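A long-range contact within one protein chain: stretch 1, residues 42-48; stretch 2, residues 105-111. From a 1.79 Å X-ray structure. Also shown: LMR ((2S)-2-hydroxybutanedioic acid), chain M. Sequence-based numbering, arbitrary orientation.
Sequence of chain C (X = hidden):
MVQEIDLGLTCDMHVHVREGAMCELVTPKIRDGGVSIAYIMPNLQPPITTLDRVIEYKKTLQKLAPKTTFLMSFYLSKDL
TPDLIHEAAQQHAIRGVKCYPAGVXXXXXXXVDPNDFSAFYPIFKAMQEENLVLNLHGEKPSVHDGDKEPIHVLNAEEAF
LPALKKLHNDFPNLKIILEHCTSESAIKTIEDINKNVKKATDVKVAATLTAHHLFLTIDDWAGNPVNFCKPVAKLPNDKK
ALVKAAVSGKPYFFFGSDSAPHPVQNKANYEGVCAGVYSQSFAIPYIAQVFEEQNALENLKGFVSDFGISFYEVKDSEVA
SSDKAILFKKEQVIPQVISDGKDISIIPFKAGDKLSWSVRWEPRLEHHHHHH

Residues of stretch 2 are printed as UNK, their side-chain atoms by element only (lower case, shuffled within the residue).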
# COMPACT_ATOMS: atom_id res chain seq x y z
N PRO C 42 13.04 -11.48 -18.77
CA PRO C 42 14.13 -12.43 -18.49
C PRO C 42 14.49 -12.63 -17.01
O PRO C 42 15.56 -13.16 -16.71
CB PRO C 42 15.31 -11.79 -19.22
CG PRO C 42 15.10 -10.33 -18.95
CD PRO C 42 13.57 -10.12 -18.96
N ASN C 43 13.65 -12.19 -16.09
CA ASN C 43 14.01 -12.22 -14.67
C ASN C 43 13.70 -13.59 -14.07
O ASN C 43 12.95 -13.75 -13.11
CB ASN C 43 13.33 -11.08 -13.92
CG ASN C 43 11.82 -11.18 -13.95
OD1 ASN C 43 11.24 -11.76 -14.87
ND2 ASN C 43 11.17 -10.60 -12.92
N LEU C 44 14.31 -14.61 -14.68
CA LEU C 44 14.30 -15.96 -14.14
C LEU C 44 15.34 -16.09 -13.03
O LEU C 44 16.10 -15.15 -12.72
CB LEU C 44 14.56 -16.97 -15.24
CG LEU C 44 13.69 -16.88 -16.51
CD1 LEU C 44 13.95 -18.06 -17.44
CD2 LEU C 44 12.24 -16.83 -16.14
N GLN C 45 15.38 -17.27 -12.42
CA GLN C 45 16.42 -17.67 -11.48
C GLN C 45 17.19 -18.85 -12.08
O GLN C 45 16.63 -19.95 -12.18
CB GLN C 45 15.83 -18.07 -10.13
CG GLN C 45 15.18 -16.94 -9.34
CD GLN C 45 14.84 -17.36 -7.92
OE1 GLN C 45 15.31 -18.39 -7.43
NE2 GLN C 45 14.01 -16.57 -7.25
N PRO C 46 18.43 -18.67 -12.54
CA PRO C 46 19.14 -17.40 -12.65
C PRO C 46 18.59 -16.58 -13.81
O PRO C 46 17.87 -17.14 -14.64
CB PRO C 46 20.59 -17.82 -12.94
CG PRO C 46 20.62 -19.30 -12.78
CD PRO C 46 19.25 -19.78 -13.05
N PRO C 47 18.91 -15.29 -13.85
CA PRO C 47 18.44 -14.44 -14.95
C PRO C 47 18.99 -14.91 -16.28
O PRO C 47 20.07 -15.51 -16.35
CB PRO C 47 18.98 -13.05 -14.59
CG PRO C 47 20.10 -13.31 -13.61
CD PRO C 47 19.68 -14.53 -12.85
N ILE C 48 18.25 -14.61 -17.34
CA ILE C 48 18.69 -15.00 -18.68
C ILE C 48 19.79 -14.06 -19.13
O ILE C 48 19.52 -12.91 -19.52
CB ILE C 48 17.53 -14.99 -19.68
CG1 ILE C 48 16.35 -15.80 -19.15
CG2 ILE C 48 18.04 -15.50 -21.02
CD1 ILE C 48 15.18 -15.82 -20.12
N UNK C 105 12.03 -5.18 -7.38
CA UNK C 105 10.90 -6.04 -7.73
C UNK C 105 11.36 -7.50 -7.82
O UNK C 105 12.46 -7.85 -7.39
c UNK C 105 10.26 -5.55 -9.04
o UNK C 105 9.03 -6.26 -9.25
c UNK C 105 11.19 -5.74 -10.22
N UNK C 106 10.49 -8.35 -8.35
CA UNK C 106 10.73 -9.79 -8.39
C UNK C 106 12.02 -10.13 -9.12
O UNK C 106 12.25 -9.70 -10.25
c UNK C 106 9.56 -10.48 -9.09
c UNK C 106 9.73 -12.00 -9.05
o UNK C 106 8.33 -10.10 -8.45
N UNK C 107 12.84 -10.97 -8.48
CA UNK C 107 14.08 -11.47 -9.09
C UNK C 107 14.92 -10.34 -9.67
O UNK C 107 15.45 -10.44 -10.78
c UNK C 107 13.77 -12.52 -10.16
c UNK C 107 13.20 -13.79 -9.56
n UNK C 107 12.62 -14.65 -10.41
o UNK C 107 13.29 -14.00 -8.35
N UNK C 108 15.04 -9.26 -8.91
CA UNK C 108 15.81 -8.09 -9.31
C UNK C 108 17.11 -7.97 -8.52
O UNK C 108 17.82 -6.97 -8.67
o UNK C 108 14.73 -6.55 -7.76
c UNK C 108 14.98 -6.81 -9.13
N UNK C 109 17.44 -8.96 -7.69
CA UNK C 109 18.60 -8.80 -6.81
C UNK C 109 19.89 -8.70 -7.61
O UNK C 109 20.85 -8.06 -7.15
c UNK C 109 18.66 -9.96 -5.81
N UNK C 110 19.93 -9.31 -8.79
CA UNK C 110 21.07 -9.23 -9.69
C UNK C 110 21.05 -7.98 -10.58
O UNK C 110 21.87 -7.88 -11.49
c UNK C 110 21.13 -10.49 -10.56
N UNK C 111 20.13 -7.04 -10.35
CA UNK C 111 19.97 -5.88 -11.21
C UNK C 111 20.98 -4.77 -10.97
O UNK C 111 22.03 -4.97 -10.35
C1 LMR M . 7.73 -6.52 -12.18
O1A LMR M . 7.52 -6.29 -13.40
O1B LMR M . 8.13 -5.56 -11.49
C2 LMR M . 7.53 -7.91 -11.53
O2 LMR M . 6.55 -7.98 -10.51
C3 LMR M . 6.98 -8.88 -12.53
C4 LMR M . 7.43 -10.18 -11.90
O4A LMR M . 6.95 -10.61 -10.80
O4B LMR M . 8.31 -10.75 -12.56
O HOH W 1 16.90 -12.88 -11.48

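Position 105 has three side-chain atoms: a carbon on CA that carries one oxygen and one carbon. That fork is the mark of threonine. Its CA-to-CB bond points sideways, and its nearest approach to stretch 1, Thr105 CG2 to Asn43 ND2, is 5.6 Å; its chemistry is spent on the ligand instead. Thr105 OG1 donates a hydrogen bond to O1B of LMR at 2.5 Å, a short contact suited to a hydroxyl meeting a carboxylate.

Position 106 repeats the pattern, one carbon bearing one oxygen and one carbon, and is again threonine. Its CB lies 4.2 Å from Asn43 ND2, and Asn43 ND2 donates to Thr106 O at 3.0 Å. Thr106 OG1 donates to LMR O4A at 2.8 Å. Two consecutive threonines thus present a hydroxyl to each carboxylate of the ligand.

At position 107 the side chain has two carbons, the second carrying two further atoms, one oxygen and one nitrogen. A planar group with one of each is the carboxamide of asparagine. Its CA-to-CB bond points toward stretch 1, and the amide uses both ends there. Asn107 ND2 donates to Asn43 O at 2.9 Å, while Asn107 OD1 accepts from Gln45 NE2, also at 2.9 Å. A side chain that must both give and take a hydrogen bond is well served by an amide. The backbone, at phi 50° and psi 44°, lies in the left-handed region, which asparagine tolerates better than most residues and which fits the third place of the type II turn beginning at Thr105.

Position 108 has one carbon followed by one oxygen, hence serine. Its CA-to-CB bond points away from stretch 1, and the hydroxyl bonds within its own loop: Ser108 OG donates to Thr105 O at 2.6 Å, reinforcing the turn, whose backbone bond from Ser108 N to Thr105 O is weak at 3.3 Å.

Position 109 has a single carbon and no contact with stretch 1. It is alanine, a small residue at an exposed place in the next turn.

Position 110 also has one carbon and is alanine, but here the methyl points toward stretch 1. Ala110 CB meets Pro47 CG at 4.3 Å, a modest apolar contact.

Position 111 has no side-chain atoms and is glycine. An ideal CB would lie 3.0 Å from Ser108 O, a clash, and that same oxygen accepts a bond from Gly111 N at 2.9 Å, closing the type I turn.

The contact is small, burying 261 Å², and mainly polar. Each asparagine donates its side-chain amide to a backbone carbonyl of the other stretch; Gln45 extends the network, and a water donates to both Leu44 O and Asn107 O, at 2.7 and 2.9 Å. Asn43 ND2 also donates to LMR O4B at 2.9 Å, so one amide nitrogen joins the two loops to the ligand.

Stretch 2, residues 105-111: TTNSAAG
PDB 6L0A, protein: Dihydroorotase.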